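Local coordinates for nitrate transport protein (Xanthomonas axonopodis pv. citri, PDB 3KSX), which binds alkanesulfonates as the periplasmic binding protein SsuA and probably delivers them to an ABC transporter for uptake, at residues V43-H48 and G233-A238; G240-D245 and A269-A274; Q70-L75 and G83-I88; T252-S257 and A262-T267. All coordinates share one frame; numbering follows the deposited sequence.

Interaction 1. Residues V43-H48 and G233-A238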
loop_
_atom_site.group_PDB
_atom_site.type_symbol
_atom_site.label_atom_id
_atom_site.label_comp_id
_atom_site.label_asym_id
_atom_site.label_seq_id
_atom_site.Cartn_x
_atom_site.Cartn_y
_atom_site.Cartn_z
ATOM N N VAL A 43 -12.454 -0.699 0.352
ATOM C CA VAL A 43 -13.517 -0.336 1.304
ATOM C C VAL A 43 -14.856 -0.194 0.564
ATOM O O VAL A 43 -15.876 -0.761 1.023
ATOM C CB VAL A 43 -13.163 0.956 2.213
ATOM C CG1 VAL A 43 -14.332 1.364 3.088
ATOM C CG2 VAL A 43 -11.906 0.705 3.098
ATOM N N LEU A 44 -14.878 0.513 -0.578
ATOM C CA LEU A 44 -16.124 0.617 -1.344
ATOM C C LEU A 44 -16.572 -0.712 -1.906
ATOM O O LEU A 44 -17.754 -1.025 -1.825
ATOM C CB LEU A 44 -16.060 1.650 -2.460
ATOM C CG LEU A 44 -16.082 3.042 -1.848
ATOM C CD1 LEU A 44 -15.888 3.990 -2.949
ATOM C CD2 LEU A 44 -17.360 3.361 -1.020
ATOM N N ALA A 45 -15.649 -1.469 -2.492
ATOM C CA ALA A 45 -15.986 -2.822 -2.939
ATOM C C ALA A 45 -16.593 -3.651 -1.825
ATOM O O ALA A 45 -17.597 -4.297 -2.030
ATOM C CB ALA A 45 -14.784 -3.531 -3.602
ATOM N N LYS A 46 -15.979 -3.631 -0.652
ATOM C CA LYS A 46 -16.502 -4.316 0.512
ATOM C C LYS A 46 -17.931 -3.822 0.829
ATOM O O LYS A 46 -18.865 -4.626 0.890
ATOM C CB LYS A 46 -15.540 -4.199 1.706
ATOM C CG LYS A 46 -15.976 -4.957 2.947
ATOM C CD LYS A 46 -14.894 -4.952 4.044
ATOM C CE LYS A 46 -15.463 -5.589 5.318
ATOM N NZ LYS A 46 -16.873 -5.176 5.609
ATOM N N GLN A 47 -18.130 -2.517 0.975
ATOM C CA GLN A 47 -19.402 -2.058 1.473
ATOM C C GLN A 47 -20.499 -2.211 0.430
ATOM O O GLN A 47 -21.669 -2.483 0.804
ATOM C CB GLN A 47 -19.360 -0.622 2.021
ATOM C CG GLN A 47 -18.236 -0.291 3.018
ATOM C CD GLN A 47 -17.940 -1.388 4.065
ATOM O OE1 GLN A 47 -18.853 -1.958 4.675
ATOM N NE2 GLN A 47 -16.637 -1.677 4.273
ATOM N N HIS A 48 -20.133 -2.079 -0.841
ATOM C CA HIS A 48 -21.092 -2.240 -1.952
ATOM C C HIS A 48 -21.389 -3.665 -2.354
ATOM O O HIS A 48 -22.236 -3.926 -3.248
ATOM C CB HIS A 48 -20.617 -1.467 -3.175
ATOM C CG HIS A 48 -20.783 0.022 -3.050
ATOM N ND1 HIS A 48 -20.889 0.855 -4.146
ATOM C CD2 HIS A 48 -20.875 0.821 -1.957
ATOM C CE1 HIS A 48 -21.019 2.106 -3.736
ATOM N NE2 HIS A 48 -21.018 2.112 -2.409
ATOM N N GLY A 233 -11.007 -7.862 -12.361
ATOM C CA GLY A 233 -12.000 -7.069 -13.142
ATOM C C GLY A 233 -12.974 -6.250 -12.327
ATOM O O GLY A 233 -13.250 -5.114 -12.643
ATOM N N THR A 234 -13.520 -6.844 -11.272
ATOM C CA THR A 234 -14.515 -6.204 -10.440
ATOM C C THR A 234 -13.842 -5.184 -9.527
ATOM O O THR A 234 -14.390 -4.102 -9.253
ATOM C CB THR A 234 -15.336 -7.291 -9.628
ATOM O OG1 THR A 234 -15.988 -8.128 -10.558
ATOM C CG2 THR A 234 -16.409 -6.694 -8.738
ATOM N N LEU A 235 -12.631 -5.482 -9.080
ATOM C CA LEU A 235 -11.944 -4.507 -8.257
ATOM C C LEU A 235 -11.494 -3.300 -9.108
ATOM O O LEU A 235 -11.342 -2.162 -8.594
ATOM C CB LEU A 235 -10.768 -5.171 -7.529
ATOM C CG LEU A 235 -11.142 -6.280 -6.549
ATOM C CD1 LEU A 235 -9.922 -6.704 -5.836
ATOM C CD2 LEU A 235 -12.175 -5.718 -5.537
ATOM N N ASN A 236 -11.255 -3.549 -10.399
ATOM C CA ASN A 236 -10.830 -2.505 -11.350
ATOM C C ASN A 236 -11.971 -1.504 -11.472
ATOM O O ASN A 236 -11.768 -0.281 -11.567
ATOM C CB ASN A 236 -10.502 -3.114 -12.702
ATOM C CG ASN A 236 -10.314 -2.089 -13.760
ATOM O OD1 ASN A 236 -11.275 -1.486 -14.185
ATOM N ND2 ASN A 236 -9.055 -1.850 -14.184
ATOM N N GLN A 237 -13.187 -2.030 -11.469
ATOM C CA GLN A 237 -14.366 -1.189 -11.509
ATOM C C GLN A 237 -14.584 -0.384 -10.215
ATOM O O GLN A 237 -14.886 0.836 -10.275
ATOM C CB GLN A 237 -15.609 -2.026 -11.828
ATOM C CG GLN A 237 -15.632 -2.611 -13.256
ATOM C CD GLN A 237 -15.310 -1.573 -14.335
ATOM O OE1 GLN A 237 -16.006 -0.541 -14.457
ATOM N NE2 GLN A 237 -14.248 -1.837 -15.126
ATOM N N ALA A 238 -14.411 -1.021 -9.059
ATOM C CA ALA A 238 -14.559 -0.329 -7.735
ATOM C C ALA A 238 -13.763 1.005 -7.671
ATOM O O ALA A 238 -14.250 2.053 -7.105
ATOM C CB ALA A 238 -14.071 -1.256 -6.569
#

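Interaction 2. Residues G240-D245 and A269-A274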
loop_
_atom_site.group_PDB
_atom_site.type_symbol
_atom_site.label_atom_id
_atom_site.label_comp_id
_atom_site.label_asym_id
_atom_site.label_seq_id
_atom_site.Cartn_x
_atom_site.Cartn_y
_atom_site.Cartn_z
ATOM N N GLY A 240 -13.149 3.000 -9.891
ATOM C CA GLY A 240 -13.856 3.998 -10.688
ATOM C C GLY A 240 -14.855 4.737 -9.839
ATOM O O GLY A 240 -15.107 5.891 -10.075
ATOM N N LEU A 241 -15.408 4.073 -8.829
ATOM C CA LEU A 241 -16.304 4.731 -7.851
ATOM C C LEU A 241 -15.865 6.090 -7.279
ATOM O O LEU A 241 -16.682 6.990 -7.036
ATOM C CB LEU A 241 -16.562 3.777 -6.680
ATOM C CG LEU A 241 -17.472 2.603 -7.062
ATOM C CD1 LEU A 241 -17.970 1.840 -5.853
ATOM C CD2 LEU A 241 -18.644 3.134 -7.920
ATOM N N LEU A 242 -14.581 6.215 -7.007
ATOM C CA LEU A 242 -14.021 7.459 -6.478
ATOM C C LEU A 242 -14.149 8.656 -7.417
ATOM O O LEU A 242 -14.134 9.807 -6.956
ATOM C CB LEU A 242 -12.539 7.254 -6.133
ATOM C CG LEU A 242 -12.163 6.159 -5.134
ATOM C CD1 LEU A 242 -10.634 5.938 -5.164
ATOM C CD2 LEU A 242 -12.694 6.484 -3.766
ATOM N N GLU A 243 -14.217 8.383 -8.726
ATOM C CA GLU A 243 -14.519 9.405 -9.749
ATOM C C GLU A 243 -16.008 9.411 -10.174
ATOM O O GLU A 243 -16.692 10.438 -10.020
ATOM C CB GLU A 243 -13.633 9.192 -10.981
ATOM C CG GLU A 243 -12.172 9.539 -10.746
ATOM C CD GLU A 243 -11.836 11.025 -11.009
ATOM O OE1 GLU A 243 -12.771 11.896 -11.024
ATOM O OE2 GLU A 243 -10.612 11.309 -11.195
ATOM N N ARG A 244 -16.494 8.277 -10.702
ATOM C CA ARG A 244 -17.925 8.166 -11.156
ATOM C C ARG A 244 -18.983 8.428 -10.078
ATOM O O ARG A 244 -20.139 8.786 -10.398
ATOM C CB ARG A 244 -18.203 6.833 -11.896
ATOM C CG ARG A 244 -17.998 5.514 -11.124
ATOM C CD ARG A 244 -18.598 4.321 -11.924
ATOM N NE ARG A 244 -17.817 3.088 -11.820
ATOM C CZ ARG A 244 -16.669 2.855 -12.473
ATOM N NH1 ARG A 244 -16.121 3.779 -13.279
ATOM N NH2 ARG A 244 -16.045 1.694 -12.320
ATOM N N ASP A 245 -18.598 8.280 -8.810
ATOM C CA ASP A 245 -19.544 8.451 -7.665
ATOM C C ASP A 245 -18.903 9.280 -6.567
ATOM O O ASP A 245 -18.867 8.858 -5.399
ATOM C CB ASP A 245 -20.025 7.091 -7.103
ATOM C CG ASP A 245 -21.203 7.235 -6.115
ATOM O OD1 ASP A 245 -21.923 8.240 -6.230
ATOM O OD2 ASP A 245 -21.433 6.356 -5.216
ATOM N N ALA A 269 -8.530 14.062 -3.705
ATOM C CA ALA A 269 -7.730 15.052 -4.427
ATOM C C ALA A 269 -6.310 14.579 -4.696
ATOM O O ALA A 269 -5.707 15.016 -5.664
ATOM C CB ALA A 269 -7.699 16.347 -3.692
ATOM N N HIS A 270 -5.774 13.700 -3.835
ATOM C CA HIS A 270 -4.400 13.171 -3.984
ATOM C C HIS A 270 -4.219 11.981 -4.899
ATOM O O HIS A 270 -3.081 11.527 -5.083
ATOM C CB HIS A 270 -3.821 12.735 -2.637
ATOM C CG HIS A 270 -3.749 13.828 -1.631
ATOM N ND1 HIS A 270 -3.915 13.611 -0.282
ATOM C CD2 HIS A 270 -3.584 15.161 -1.789
ATOM C CE1 HIS A 270 -3.806 14.760 0.356
ATOM N NE2 HIS A 270 -3.611 15.719 -0.534
ATOM N N ARG A 271 -5.317 11.414 -5.389
ATOM C CA ARG A 271 -5.221 10.197 -6.163
ATOM C C ARG A 271 -5.673 10.407 -7.580
ATOM O O ARG A 271 -6.856 10.708 -7.767
ATOM C CB ARG A 271 -6.164 9.141 -5.601
ATOM C CG ARG A 271 -5.801 8.602 -4.262
ATOM C CD ARG A 271 -6.892 7.655 -3.863
ATOM N NE ARG A 271 -7.046 6.601 -4.853
ATOM C CZ ARG A 271 -6.321 5.490 -4.835
ATOM N NH1 ARG A 271 -5.393 5.294 -3.873
ATOM N NH2 ARG A 271 -6.514 4.579 -5.777
ATOM N N PRO A 272 -4.793 10.165 -8.579
ATOM C CA PRO A 272 -5.321 10.066 -9.981
ATOM C C PRO A 272 -6.095 8.755 -10.054
ATOM O O PRO A 272 -5.936 7.961 -9.137
ATOM C CB PRO A 272 -4.042 9.977 -10.844
ATOM C CG PRO A 272 -2.938 9.432 -9.901
ATOM C CD PRO A 272 -3.365 9.771 -8.467
ATOM N N PRO A 273 -6.908 8.499 -11.115
ATOM C CA PRO A 273 -7.379 7.076 -11.251
ATOM C C PRO A 273 -6.262 6.020 -11.093
ATOM O O PRO A 273 -5.090 6.290 -11.488
ATOM C CB PRO A 273 -7.976 7.036 -12.655
ATOM C CG PRO A 273 -8.554 8.460 -12.810
ATOM C CD PRO A 273 -7.571 9.400 -12.074
ATOM N N ALA A 274 -6.598 4.869 -10.491
ATOM C CA ALA A 274 -5.618 3.784 -10.203
ATOM C C ALA A 274 -6.246 2.381 -10.118
ATOM O O ALA A 274 -6.206 1.734 -9.050
ATOM C CB ALA A 274 -4.778 4.073 -8.918
#

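Interaction 3. Residues Q70-L75 and G83-I88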
loop_
_atom_site.group_PDB
_atom_site.type_symbol
_atom_site.label_atom_id
_atom_site.label_comp_id
_atom_site.label_asym_id
_atom_site.label_seq_id
_atom_site.Cartn_x
_atom_site.Cartn_y
_atom_site.Cartn_z
ATOM N N GLN A 70 1.857 -7.021 7.043
ATOM C CA GLN A 70 0.956 -7.791 7.892
ATOM C C GLN A 70 0.129 -8.723 7.049
ATOM O O GLN A 70 0.028 -9.953 7.338
ATOM C CB GLN A 70 0.095 -6.862 8.774
ATOM C CG GLN A 70 0.919 -6.119 9.872
ATOM C CD GLN A 70 1.369 -4.775 9.427
ATOM O OE1 GLN A 70 1.581 -4.538 8.231
ATOM N NE2 GLN A 70 1.491 -3.860 10.382
ATOM N N LEU A 71 -0.441 -8.136 5.989
ATOM C CA LEU A 71 -1.259 -8.805 4.990
ATOM C C LEU A 71 -0.487 -9.870 4.259
ATOM O O LEU A 71 -1.032 -10.963 4.048
ATOM C CB LEU A 71 -1.748 -7.759 3.998
ATOM C CG LEU A 71 -2.833 -8.280 2.977
ATOM C CD1 LEU A 71 -3.709 -7.163 2.518
ATOM C CD2 LEU A 71 -2.173 -8.952 1.852
ATOM N N LEU A 72 0.783 -9.590 3.924
ATOM C CA LEU A 72 1.629 -10.660 3.338
ATOM C C LEU A 72 2.043 -11.820 4.290
ATOM O O LEU A 72 2.128 -13.003 3.887
ATOM C CB LEU A 72 2.901 -10.054 2.714
ATOM C CG LEU A 72 2.882 -9.488 1.278
ATOM C CD1 LEU A 72 2.961 -10.630 0.308
ATOM C CD2 LEU A 72 1.664 -8.691 1.013
ATOM N N GLU A 73 2.201 -11.535 5.555
ATOM C CA GLU A 73 2.541 -12.595 6.476
ATOM C C GLU A 73 1.344 -13.523 6.558
ATOM O O GLU A 73 1.500 -14.733 6.664
ATOM C CB GLU A 73 2.727 -11.978 7.872
ATOM C CG GLU A 73 4.072 -11.223 8.042
ATOM C CD GLU A 73 5.338 -12.110 8.116
ATOM O OE1 GLU A 73 5.242 -13.362 8.067
ATOM O OE2 GLU A 73 6.453 -11.516 8.186
ATOM N N ALA A 74 0.161 -12.949 6.572
ATOM C CA ALA A 74 -1.104 -13.769 6.514
ATOM C C ALA A 74 -1.220 -14.556 5.226
ATOM O O ALA A 74 -1.698 -15.693 5.221
ATOM C CB ALA A 74 -2.357 -12.883 6.737
ATOM N N LEU A 75 -0.895 -13.972 4.076
ATOM C CA LEU A 75 -0.989 -14.759 2.836
ATOM C C LEU A 75 -0.050 -15.937 2.940
ATOM O O LEU A 75 -0.359 -17.029 2.389
ATOM C CB LEU A 75 -0.622 -13.871 1.598
ATOM C CG LEU A 75 -0.574 -14.484 0.213
ATOM C CD1 LEU A 75 -2.023 -14.649 -0.119
ATOM C CD2 LEU A 75 0.106 -13.425 -0.679
ATOM N N GLY A 83 -4.717 -10.562 -1.782
ATOM C CA GLY A 83 -4.751 -9.294 -1.015
ATOM C C GLY A 83 -3.985 -8.187 -1.718
ATOM O O GLY A 83 -3.158 -8.475 -2.597
ATOM N N GLY A 84 -4.295 -6.928 -1.365
ATOM C CA GLY A 84 -3.634 -5.776 -1.981
ATOM C C GLY A 84 -2.578 -5.170 -1.111
ATOM O O GLY A 84 -2.803 -4.929 0.104
ATOM N N ALA A 85 -1.467 -4.807 -1.704
ATOM C CA ALA A 85 -0.411 -4.174 -0.899
ATOM C C ALA A 85 0.406 -3.272 -1.787
ATOM O O ALA A 85 0.271 -3.326 -3.032
ATOM C CB ALA A 85 0.472 -5.235 -0.346
ATOM N N GLY A 86 1.303 -2.516 -1.147
ATOM C CA GLY A 86 2.360 -1.677 -1.799
ATOM C C GLY A 86 3.368 -2.485 -2.629
ATOM O O GLY A 86 3.327 -3.687 -2.685
ATOM N N ASP A 87 4.343 -1.812 -3.216
ATOM C CA ASP A 87 5.287 -2.493 -4.071
ATOM C C ASP A 87 6.342 -3.246 -3.206
ATOM O O ASP A 87 6.849 -4.333 -3.548
ATOM C CB ASP A 87 5.953 -1.496 -4.994
ATOM C CG ASP A 87 6.720 -0.399 -4.316
ATOM O OD1 ASP A 87 6.402 0.113 -3.212
ATOM O OD2 ASP A 87 7.695 0.095 -4.981
ATOM N N ILE A 88 6.618 -2.713 -2.019
ATOM C CA ILE A 88 7.658 -3.302 -1.121
ATOM C C ILE A 88 7.304 -4.555 -0.325
ATOM O O ILE A 88 8.204 -5.467 -0.191
ATOM C CB ILE A 88 8.296 -2.211 -0.157
ATOM C CG1 ILE A 88 8.687 -0.934 -0.944
ATOM C CG2 ILE A 88 9.454 -2.795 0.743
ATOM C CD1 ILE A 88 9.642 -1.232 -2.171
#

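Interaction 4. Residues T252-S257 and A262-T267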
loop_
_atom_site.group_PDB
_atom_site.type_symbol
_atom_site.label_atom_id
_atom_site.label_comp_id
_atom_site.label_asym_id
_atom_site.label_seq_id
_atom_site.Cartn_x
_atom_site.Cartn_y
_atom_site.Cartn_z
ATOM N N THR A 252 -19.774 7.712 2.244
ATOM C CA THR A 252 -19.630 6.295 2.657
ATOM C C THR A 252 -18.330 6.022 3.350
ATOM O O THR A 252 -18.333 5.415 4.413
ATOM C CB THR A 252 -19.790 5.290 1.476
ATOM O OG1 THR A 252 -21.091 5.459 0.892
ATOM C CG2 THR A 252 -19.579 3.834 1.944
ATOM N N LEU A 253 -17.224 6.443 2.721
ATOM C CA LEU A 253 -15.896 6.396 3.315
ATOM C C LEU A 253 -15.808 7.151 4.648
ATOM O O LEU A 253 -15.166 6.658 5.578
ATOM C CB LEU A 253 -14.832 6.895 2.325
ATOM C CG LEU A 253 -14.763 6.052 1.039
ATOM C CD1 LEU A 253 -13.979 6.749 -0.099
ATOM C CD2 LEU A 253 -14.213 4.640 1.366
ATOM N N ALA A 254 -16.427 8.339 4.718
ATOM C CA ALA A 254 -16.499 9.095 5.949
ATOM C C ALA A 254 -17.210 8.213 7.011
ATOM O O ALA A 254 -16.689 7.989 8.113
ATOM C CB ALA A 254 -17.252 10.430 5.706
ATOM N N GLN A 255 -18.360 7.662 6.618
ATOM C CA GLN A 255 -19.219 6.863 7.487
ATOM C C GLN A 255 -18.459 5.703 8.059
ATOM O O GLN A 255 -18.505 5.458 9.269
ATOM C CB GLN A 255 -20.382 6.331 6.682
ATOM C CG GLN A 255 -21.611 6.057 7.487
ATOM C CD GLN A 255 -22.861 6.218 6.635
ATOM O OE1 GLN A 255 -23.126 7.314 6.101
ATOM N NE2 GLN A 255 -23.638 5.124 6.486
ATOM N N VAL A 256 -17.765 4.985 7.178
ATOM C CA VAL A 256 -17.049 3.772 7.537
ATOM C C VAL A 256 -15.798 4.065 8.353
ATOM O O VAL A 256 -15.612 3.519 9.430
ATOM C CB VAL A 256 -16.696 2.946 6.274
ATOM C CG1 VAL A 256 -15.667 1.899 6.590
ATOM C CG2 VAL A 256 -17.976 2.330 5.671
ATOM N N SER A 257 -14.934 4.928 7.854
ATOM C CA SER A 257 -13.702 5.235 8.557
ATOM C C SER A 257 -13.932 6.100 9.814
ATOM O O SER A 257 -13.082 6.128 10.700
ATOM C CB SER A 257 -12.808 6.009 7.622
ATOM O OG SER A 257 -13.469 7.214 7.280
ATOM N N ALA A 262 -14.311 16.295 4.973
ATOM C CA ALA A 262 -13.218 17.134 4.440
ATOM C C ALA A 262 -11.877 16.411 4.269
ATOM O O ALA A 262 -11.154 16.705 3.350
ATOM C CB ALA A 262 -13.039 18.360 5.301
ATOM N N VAL A 263 -11.577 15.486 5.179
ATOM C CA VAL A 263 -10.369 14.676 5.175
ATOM C C VAL A 263 -10.484 13.682 4.047
ATOM O O VAL A 263 -9.578 13.581 3.244
ATOM C CB VAL A 263 -10.209 13.946 6.520
ATOM C CG1 VAL A 263 -9.044 13.009 6.505
ATOM C CG2 VAL A 263 -10.022 14.951 7.651
ATOM N N VAL A 264 -11.602 12.964 3.977
ATOM C CA VAL A 264 -11.838 12.039 2.870
ATOM C C VAL A 264 -11.723 12.708 1.496
ATOM O O VAL A 264 -11.112 12.188 0.524
ATOM C CB VAL A 264 -13.233 11.356 3.019
ATOM C CG1 VAL A 264 -13.432 10.380 1.877
ATOM C CG2 VAL A 264 -13.298 10.639 4.289
ATOM N N GLU A 265 -12.355 13.864 1.389
ATOM C CA GLU A 265 -12.221 14.668 0.226
ATOM C C GLU A 265 -10.769 14.945 -0.227
ATOM O O GLU A 265 -10.438 14.851 -1.404
ATOM C CB GLU A 265 -12.855 16.004 0.591
ATOM C CG GLU A 265 -14.175 16.232 -0.043
ATOM C CD GLU A 265 -14.049 17.236 -1.151
ATOM O OE1 GLU A 265 -12.967 17.229 -1.797
ATOM O OE2 GLU A 265 -14.993 18.053 -1.345
ATOM N N ARG A 266 -9.936 15.379 0.720
ATOM C CA ARG A 266 -8.502 15.634 0.513
ATOM C C ARG A 266 -7.828 14.375 0.010
ATOM O O ARG A 266 -7.068 14.438 -0.948
ATOM C CB ARG A 266 -7.839 16.155 1.823
ATOM C CG ARG A 266 -6.608 17.059 1.596
ATOM C CD ARG A 266 -6.968 18.561 1.291
ATOM N NE ARG A 266 -8.193 18.721 0.486
ATOM C CZ ARG A 266 -8.255 18.962 -0.831
ATOM N NH1 ARG A 266 -7.155 19.100 -1.577
ATOM N NH2 ARG A 266 -9.456 19.074 -1.407
ATOM N N THR A 267 -8.165 13.215 0.589
ATOM C CA THR A 267 -7.514 11.971 0.139
ATOM C C THR A 267 -7.831 11.653 -1.352
ATOM O O THR A 267 -6.962 11.120 -2.087
ATOM C CB THR A 267 -7.757 10.744 1.037
ATOM O OG1 THR A 267 -9.075 10.226 0.800
ATOM C CG2 THR A 267 -7.541 11.003 2.565
#

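Interaction 1. Residues V43-H48 and G233-A238
In Leu235 the first torsion sets CG opposite the carbonyl carbon (chi1 -63°) and the second carries CD1 on away from CA (chi2 -174°), leaving CD2 as the branch that reaches Ala45 of the other helix. CB of Ala45 meets Leu235 CD2 at 3.9 Å. On the same methyl, Ala238 CB arrives from the next turn of helix 225-244 at 3.8 Å, so one small knob is held between a leucine methyl and an alanine methyl. Neither alanine has a torsion to adjust: the CB atoms meet because both residues point theirs at the opposite helix. With so little side chain between them, the backbones draw together, and Ala45 CA lies 5.6 Å from Ala238 CA. The fold is that of a two-lobed periplasmic binding protein, in which helix 40-48 follows the first strand of the first lobe's sheet and the long helix 225-244 comes after that sheet's last strand, 212-217. The contact thus ties an early helix to a late one, 185 residues apart. No hydrogen bond crosses it, as suits a buried patch of alkyl groups. Leu50 of the short helix 50-54 leans on both Ala45 and Ala238, extending the apolar surface. From the neighbouring Thr234, OG1 is hydrogen-bonded to NH1 of Arg54 in that short helix, and Leu235 also rests against Val276.

Interaction 2. Residues G240-D245 and A269-A274
Leu242 and Glu243, near the end of helix 225-244, meet Arg271 and Pro273 of the loop between helices 261-269 and 281-296, a helix-to-loop contact of this two-lobed binding protein whose Arg271 end nears the bound ligand. Along the helix, Gly240 comes first; its O accepts both Glu243 N and Arg244 N. Leu242 is the buried member: its CD1 comes obliquely to NE of Arg271, 3.7 Å away, so an alkyl methyl lies against the inner end of the guanidinium. Arg271 gets there by a bend at its third torsion (chi3 58°). Its NH2 has a long, weak ion pair with Asp239, and its side chain is about 4 Å, nearest atoms, from the bound MOPS, a sulfonate whose binding is consistent with an alkanesulfonate pocket. Glu243, at the solvent-exposed side, bends at chi2 (-88°) and crosses Pro273 at about a right angle. OE2 lies 3.7 Å from Pro273 CD and 3.9 Å from Pro273 CG, a carboxylate oxygen beside ring CH groups, of which the CD pair next to nitrogen is probably slightly positive. Asp245 leaves the helical conformation and becomes the N-cap residue of helix 246-257, while its own N still bonds back to Leu241 O at 2.9 Å.

Interaction 3. Residues Q70-L75 and G83-I88
Leu71 leaves helix 68-76 with its CB directed at strand 82-86, and its CG lies anti to the backbone N (chi1 -171°), which extends the side chain across the gap between helix and strand. From CB the chain runs on to CG, beyond which the two methyls divide the work. CD1 takes the peptide of Gly84: it sits 3.4 Å from Gly84 O and 3.9 Å from Gly84 N, a close approach of a methyl to a carbonyl oxygen, which is also hydrogen-bonded to Gln36 NE2. CD2 takes the preceding residue, resting 3.9 Å from Gly83 CA. Because Gly83 has no side chain, its bare alpha carbon receives the methyl directly, and glycine suits a position where a bulky leucine presses onto the strand's main chain. One residue along the helix, Leu72 starts off to one side, but its tip turns in, and CD2 reaches Ala85 CB at 3.9 Å. A small alanine is apt here, since its side chain comes to about 4 Å of the bound MOPS, nearest atoms, while Gly86 donates its N to an oxygen of that ligand. On its flank the strand is paired with strand 212-217, Gly83 with Leu215 and Ala85 with Phe213. The axes of 70-75 and 83-86 approach to 8.8 Å, their directions 137° apart and so nearer antiparallel than parallel. Helix 68-76 forms the connection of a beta-alpha-beta crossover from strand 59-65 to strand 82-86, passing strand 30-36 in a sheet of order 2-1-3-5-4, the topology of class II periplasmic binding proteins.

Interaction 4. Residues T252-S257 and A262-T267
Between 252-257 and 262-267 the nearest alpha carbons are Ala254 CA and Val264 CA, 6.3 Å apart. Val264 carries the contact from its side, and each of its methyls has its own target. With CG1 anti to the backbone N (chi1 -179°), that methyl meets Leu253 CB at 3.8 Å and touches Leu253 CD1 more loosely at 4.2 Å, the two side chains crossing at about a right angle. CG2 falls on the start of the next residue, 3.9 Å from Ala254 N, with Ala254 CB just beyond it. The beta-branched valine is stiff and wide enough to straddle two consecutive residues, and the small alanine lets it lie against the helix backbone. The pair is a helical hairpin closed by a short turn, which touches both lobes of the binding protein: Leu253 faces Ser40 and Val43 of helix 40-48 in the first lobe, while Val263 and Arg266 touch helix 188-194 of the second. Thr267 OG1 donates to Val264 O at 2.8 Å. This bond, its donor tilted 19° from the carbonyl plane, ties the threonine back to the turn bearing the valine. Near the end of its helix, Ser257 OG is hydrogen-bonded to Leu259 N in the turn. At the outer edge Glu265 OE1 forms a salt bridge with Arg246 NH2, linking the second helix to the beginning of the first.

How the interactions relate
Interactions 1, 3 and 4 are buried and rest on alkyl groups, whereas interaction 2 is only partly buried and brings in a charged arginine and a solvent-facing glutamate. Interactions 1 and 2 use successive parts of helix 225-244, and interaction 4 lies within the chain between the two segments of interaction 2. These three form one continuous cluster: Leu44 packs on Leu241, Val43 on Leu253, and Leu242 on Leu253. Interaction 3 stands apart, nearest the centre of the chain, and is the sole helix-to-strand contact, with glycines in place of side chains. Interactions 2 and 3, their centres about 22 Å apart, both border the ligand, one through a loop arginine, the other through the end of a strand.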